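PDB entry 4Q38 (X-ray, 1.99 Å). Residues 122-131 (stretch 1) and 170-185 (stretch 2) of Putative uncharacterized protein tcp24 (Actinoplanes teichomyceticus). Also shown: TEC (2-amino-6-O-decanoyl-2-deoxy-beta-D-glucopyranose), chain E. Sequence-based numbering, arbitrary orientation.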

# COMPACT_ATOMS: atom_id res chain seq x y z
N ALA A 122 8.53 13.66 -11.43
CA ALA A 122 8.73 13.64 -9.98
C ALA A 122 7.48 13.12 -9.26
O ALA A 122 7.58 12.25 -8.39
CB ALA A 122 9.09 15.02 -9.47
N ARG A 123 6.32 13.65 -9.62
CA ARG A 123 5.04 13.20 -9.06
C ARG A 123 4.79 11.71 -9.31
O ARG A 123 4.26 11.02 -8.45
CB ARG A 123 3.87 14.01 -9.64
CG ARG A 123 3.84 15.46 -9.16
CD ARG A 123 2.59 16.18 -9.65
NE ARG A 123 2.67 16.62 -11.05
CZ ARG A 123 1.89 16.16 -12.03
NH1 ARG A 123 0.98 15.21 -11.79
NH2 ARG A 123 2.03 16.65 -13.26
N TYR A 124 5.17 11.22 -10.48
CA TYR A 124 4.94 9.82 -10.83
C TYR A 124 6.16 8.92 -10.57
O TYR A 124 6.18 7.77 -11.00
CB TYR A 124 4.47 9.70 -12.28
CG TYR A 124 3.07 10.20 -12.55
CD1 TYR A 124 1.96 9.67 -11.87
CD2 TYR A 124 2.83 11.19 -13.51
CE1 TYR A 124 0.68 10.11 -12.14
CE2 TYR A 124 1.55 11.64 -13.79
CZ TYR A 124 0.47 11.10 -13.10
OH TYR A 124 -0.81 11.54 -13.36
N PHE A 125 7.16 9.43 -9.85
CA PHE A 125 8.41 8.69 -9.65
C PHE A 125 8.20 7.23 -9.24
O PHE A 125 8.76 6.32 -9.83
CB PHE A 125 9.32 9.40 -8.63
CG PHE A 125 10.61 8.66 -8.36
CD1 PHE A 125 11.68 8.75 -9.26
CD2 PHE A 125 10.76 7.88 -7.22
CE1 PHE A 125 12.86 8.06 -9.03
CE2 PHE A 125 11.95 7.20 -6.97
CZ PHE A 125 13.00 7.29 -7.88
N HIS A 126 7.39 7.02 -8.22
CA HIS A 126 7.20 5.67 -7.67
C HIS A 126 6.32 4.80 -8.50
O HIS A 126 6.33 3.57 -8.36
CB HIS A 126 6.72 5.79 -6.23
CG HIS A 126 7.77 6.37 -5.32
ND1 HIS A 126 8.90 5.70 -5.02
CD2 HIS A 126 7.86 7.61 -4.69
CE1 HIS A 126 9.67 6.47 -4.22
NE2 HIS A 126 9.03 7.63 -4.02
N VAL A 127 5.56 5.40 -9.40
CA VAL A 127 4.90 4.62 -10.44
C VAL A 127 5.95 4.02 -11.39
O VAL A 127 5.86 2.84 -11.78
CB VAL A 127 3.87 5.46 -11.23
CG1 VAL A 127 3.24 4.65 -12.35
CG2 VAL A 127 2.80 5.99 -10.29
N TYR A 128 6.96 4.82 -11.76
CA TYR A 128 8.06 4.32 -12.61
C TYR A 128 8.85 3.23 -11.90
O TYR A 128 9.22 2.23 -12.51
CB TYR A 128 8.99 5.45 -13.08
CG TYR A 128 8.26 6.51 -13.86
CD1 TYR A 128 7.57 6.19 -15.03
CD2 TYR A 128 8.21 7.82 -13.40
CE1 TYR A 128 6.86 7.15 -15.73
CE2 TYR A 128 7.49 8.80 -14.09
CZ TYR A 128 6.83 8.45 -15.25
OH TYR A 128 6.12 9.40 -15.93
N VAL A 129 9.10 3.43 -10.60
CA VAL A 129 9.69 2.37 -9.77
C VAL A 129 8.86 1.10 -9.89
O VAL A 129 9.42 0.02 -10.14
CB VAL A 129 9.81 2.76 -8.29
CG1 VAL A 129 10.33 1.58 -7.47
CG2 VAL A 129 10.75 3.94 -8.11
N PHE A 130 7.54 1.22 -9.72
CA PHE A 130 6.65 0.07 -9.75
C PHE A 130 6.73 -0.62 -11.13
O PHE A 130 6.94 -1.83 -11.21
CB PHE A 130 5.20 0.49 -9.44
CG PHE A 130 4.27 -0.66 -9.10
CD1 PHE A 130 3.79 -1.51 -10.09
CD2 PHE A 130 3.84 -0.84 -7.78
CE1 PHE A 130 2.91 -2.55 -9.77
CE2 PHE A 130 2.98 -1.88 -7.45
CZ PHE A 130 2.50 -2.73 -8.45
N LEU A 131 6.58 0.17 -12.20
CA LEU A 131 6.65 -0.36 -13.58
C LEU A 131 7.98 -1.08 -13.86
O LEU A 131 8.00 -2.13 -14.48
CB LEU A 131 6.46 0.77 -14.60
CG LEU A 131 5.10 1.47 -14.62
CD1 LEU A 131 5.05 2.61 -15.62
CD2 LEU A 131 3.97 0.48 -14.87
N GLY A 170 -5.55 16.34 -5.85
CA GLY A 170 -6.07 17.06 -7.01
C GLY A 170 -5.27 16.93 -8.30
O GLY A 170 -5.73 17.38 -9.35
N GLN A 171 -4.08 16.35 -8.23
CA GLN A 171 -3.30 16.08 -9.44
C GLN A 171 -2.69 14.68 -9.39
O GLN A 171 -2.76 14.02 -8.35
CB GLN A 171 -2.23 17.16 -9.68
CG GLN A 171 -0.99 17.07 -8.79
CD GLN A 171 -1.27 17.47 -7.36
OE1 GLN A 171 -1.35 16.63 -6.47
NE2 GLN A 171 -1.42 18.77 -7.13
N GLY A 172 -2.11 14.24 -10.50
CA GLY A 172 -1.57 12.90 -10.62
C GLY A 172 -0.37 12.64 -9.74
O GLY A 172 0.46 13.53 -9.52
N GLY A 173 -0.27 11.42 -9.23
CA GLY A 173 0.83 11.03 -8.35
C GLY A 173 0.56 9.68 -7.71
O GLY A 173 -0.46 9.04 -7.99
N MET A 174 1.49 9.24 -6.87
CA MET A 174 1.32 8.01 -6.09
C MET A 174 2.36 8.09 -4.98
O MET A 174 3.55 7.87 -5.21
CB MET A 174 1.52 6.75 -6.96
CG MET A 174 0.85 5.48 -6.42
SD MET A 174 1.58 4.84 -4.89
CE MET A 174 3.18 4.27 -5.47
N ASN A 175 1.90 8.45 -3.78
CA ASN A 175 2.80 8.64 -2.66
C ASN A 175 2.65 7.58 -1.54
O ASN A 175 3.00 7.84 -0.39
CB ASN A 175 2.68 10.06 -2.09
CG ASN A 175 1.35 10.30 -1.40
OD1 ASN A 175 0.34 9.70 -1.75
ND2 ASN A 175 1.35 11.19 -0.41
N MET A 176 2.17 6.40 -1.91
CA MET A 176 2.07 5.25 -1.00
C MET A 176 3.14 4.19 -1.34
O MET A 176 2.89 2.99 -1.22
CB MET A 176 0.66 4.64 -1.07
CG MET A 176 -0.43 5.49 -0.42
SD MET A 176 -0.18 5.62 1.37
CE MET A 176 -0.58 3.95 1.87
N GLN A 177 4.32 4.65 -1.75
CA GLN A 177 5.42 3.76 -2.14
C GLN A 177 5.90 2.81 -1.03
O GLN A 177 6.43 1.75 -1.34
CB GLN A 177 6.61 4.53 -2.72
CG GLN A 177 7.31 5.49 -1.76
CD GLN A 177 6.64 6.84 -1.67
OE1 GLN A 177 5.54 7.04 -2.19
NE2 GLN A 177 7.29 7.78 -1.01
N TRP A 178 5.73 3.19 0.24
CA TRP A 178 6.09 2.28 1.33
C TRP A 178 5.25 1.03 1.26
O TRP A 178 5.75 -0.07 1.46
CB TRP A 178 5.99 2.95 2.71
CG TRP A 178 4.58 3.13 3.21
CD1 TRP A 178 3.75 4.25 3.07
CD2 TRP A 178 3.76 2.15 3.95
NE1 TRP A 178 2.53 4.04 3.67
CE2 TRP A 178 2.48 2.80 4.22
CE3 TRP A 178 3.98 0.85 4.42
CZ2 TRP A 178 1.46 2.16 4.91
CZ3 TRP A 178 2.95 0.21 5.12
CH2 TRP A 178 1.71 0.85 5.35
N TRP A 179 3.97 1.21 0.93
CA TRP A 179 3.01 0.11 0.86
C TRP A 179 3.22 -0.76 -0.35
O TRP A 179 3.14 -1.99 -0.25
CB TRP A 179 1.58 0.63 0.96
CG TRP A 179 0.52 -0.44 0.92
CD1 TRP A 179 -0.54 -0.54 0.02
CD2 TRP A 179 0.38 -1.59 1.81
NE1 TRP A 179 -1.30 -1.65 0.29
CE2 TRP A 179 -0.81 -2.32 1.35
CE3 TRP A 179 1.10 -2.08 2.90
CZ2 TRP A 179 -1.24 -3.49 1.98
CZ3 TRP A 179 0.65 -3.26 3.52
CH2 TRP A 179 -0.49 -3.94 3.07
N THR A 180 3.49 -0.15 -1.51
CA THR A 180 3.75 -0.96 -2.71
C THR A 180 5.03 -1.80 -2.64
O THR A 180 5.20 -2.70 -3.45
CB THR A 180 3.73 -0.14 -4.03
OG1 THR A 180 4.58 0.99 -3.89
CG2 THR A 180 2.29 0.34 -4.36
N THR A 181 5.92 -1.55 -1.66
CA THR A 181 7.07 -2.45 -1.48
C THR A 181 6.62 -3.85 -1.10
O THR A 181 7.34 -4.81 -1.34
CB THR A 181 8.11 -1.99 -0.40
OG1 THR A 181 7.52 -2.01 0.91
CG2 THR A 181 8.68 -0.60 -0.69
N TYR A 182 5.44 -3.96 -0.49
CA TYR A 182 4.88 -5.28 -0.16
C TYR A 182 4.51 -6.04 -1.43
O TYR A 182 4.91 -7.20 -1.60
CB TYR A 182 3.65 -5.16 0.75
CG TYR A 182 3.95 -4.87 2.20
CD1 TYR A 182 4.37 -3.60 2.62
CD2 TYR A 182 3.76 -5.85 3.19
CE1 TYR A 182 4.63 -3.33 3.96
CE2 TYR A 182 4.01 -5.59 4.53
CZ TYR A 182 4.45 -4.32 4.91
OH TYR A 182 4.69 -4.05 6.23
N HIS A 183 3.76 -5.38 -2.32
CA HIS A 183 3.37 -6.02 -3.57
C HIS A 183 4.60 -6.39 -4.36
O HIS A 183 4.69 -7.49 -4.90
CB HIS A 183 2.49 -5.11 -4.43
CG HIS A 183 1.38 -4.43 -3.67
ND1 HIS A 183 1.60 -3.61 -2.63
CD2 HIS A 183 0.00 -4.44 -3.87
CE1 HIS A 183 0.43 -3.13 -2.17
NE2 HIS A 183 -0.55 -3.62 -2.94
N LEU A 184 5.54 -5.45 -4.45
CA LEU A 184 6.74 -5.61 -5.29
C LEU A 184 7.78 -6.60 -4.75
O LEU A 184 8.63 -7.09 -5.50
CB LEU A 184 7.41 -4.24 -5.54
CG LEU A 184 6.60 -3.25 -6.40
CD1 LEU A 184 7.27 -1.88 -6.46
CD2 LEU A 184 6.35 -3.79 -7.79
N ARG A 185 7.71 -6.90 -3.46
CA ARG A 185 8.55 -7.96 -2.91
C ARG A 185 7.89 -9.32 -2.94
O ARG A 185 8.46 -10.30 -2.48
CB ARG A 185 8.99 -7.61 -1.50
CG ARG A 185 10.08 -6.56 -1.44
CD ARG A 185 10.40 -6.21 -0.01
NE ARG A 185 9.33 -5.45 0.65
CZ ARG A 185 9.16 -5.38 1.97
NH1 ARG A 185 9.95 -6.09 2.78
NH2 ARG A 185 8.18 -4.63 2.48
CAV TEC E . -14.02 -6.06 10.39
CAU TEC E . -13.34 -6.62 9.16
CAT TEC E . -11.95 -7.13 9.45
CAS TEC E . -11.17 -6.18 10.32
CAR TEC E . -9.70 -6.40 10.10
CAQ TEC E . -9.19 -5.22 9.35
CAP TEC E . -7.73 -5.29 9.07
CAO TEC E . -7.48 -4.30 7.98
CAN TEC E . -6.10 -3.77 8.04
CAM TEC E . -5.75 -3.00 6.79
OAW TEC E . -6.50 -2.95 5.85
O6 TEC E . -4.62 -2.28 6.91
C6 TEC E . -3.61 -2.37 5.92
C5 TEC E . -3.40 -1.02 5.19
O5 TEC E . -2.06 -0.65 5.12
C1 TEC E . -2.22 0.77 4.82
O1 TEC E . -1.33 1.61 5.27
C2 TEC E . -2.37 0.89 3.33
N2 TEC E . -2.52 2.30 3.01
C3 TEC E . -3.65 0.24 3.13
O3 TEC E . -3.58 0.07 1.82
C4 TEC E . -3.81 -1.11 3.77
O4 TEC E . -5.08 -1.40 3.79
O HOH W 1 4.94 8.46 -7.59
O HOH W 2 3.44 11.38 -5.91
O HOH W 3 -1.68 15.43 -12.97
O HOH W 4 5.98 1.71 -6.08

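The two stretches lie side by side in one chain. Helix 125-131 and helix 177-184 run nearly parallel, 6° apart, with their axes 10.7 Å apart at closest approach. Before the second helix, the loop from Gly172 to Met174 passes close to Arg123 and Tyr124. The backbones are nearest here: Arg123 CA and Gly173 CA are 4.8 Å apart. Further along, the CA atoms of Phe130 and Leu184 are 7.2 Å apart, and side chains fill the gap.

One direct hydrogen bond links the stretches. Arg123 NH1 donates to Gly172 O at 2.9 Å, with an angle of 157°. The CA-to-CB bond of Arg123 points sideways, so the chain must bend to reach the loop. Its m, t, m conformation does this. The carbonyl lies at the edge of the guanidinium, near its plane, where an N-H can point at it. On the way, Arg123 CD packs against Gln171 CG at 3.8 Å. Water 3 accepts from Gly172 N and, weakly, from Arg123 NH1.

Tyr124 adopts chi1 m, and its ring extends to the glycines. Tyr124 OH is 3.2 Å from Gly172 CA, and Tyr124 CE1 is 3.3 Å from Gly173 N. There is no room for a side chain at Gly172: an ideal CB would sit 1.7 Å from Tyr124 OH. At Gly173, the CA approaches Arg123 O at 3.4 Å in a CA-H...O contact.

Two waters extend the backbone contact. Water 1 donates to Arg123 O and Met174 O and accepts from His126 N. Water 2 donates to Arg123 O and accepts from Met174 N. The waters thus bridge backbone groups of the two stretches; water 1 also supplies protons to two carbonyls that could not bond each other.

Met174 points toward the first helix. Met174 CB meets Val127 CG2 at 3.6 Å, an apolar contact. With chi1 t and the next two angles m, the chain folds back so that Met174 CE reaches 3.9 Å from His126 CB. The same fold lets Met174 SD accept a weak hydrogen bond from Met176 N at 3.4 Å.

His126 and Gln177 point toward each other. His126 is m. Gln177 is p at chi1 and m at chi2, which lays its chain over one face of the imidazole. Gln177 CG is 3.4 Å from the centroid of the His126 ring and 4° off its normal, a CH-pi contact. His126 NE2 and Gln177 NE2 are close but do not bond to each other; each has a partner elsewhere in the structure. Water 4 donates to His126 O and also hydrogen-bonds to Thr180 OG1.

Phe130 closes the far end. Its CA-to-CB bond points sideways, but with chi1 t the ring reaches the second helix. Leu184, in the m, t rotamer, sets CD2 over one face of the Phe130 ring, 3.8 Å from its centroid, a CH-pi contact. Phe130 CD2 is also 3.8 Å from Leu184 CD1. Thr180 CB lies at the ring edge, 3.8 Å from Phe130 CD2. This end is held by apolar packing.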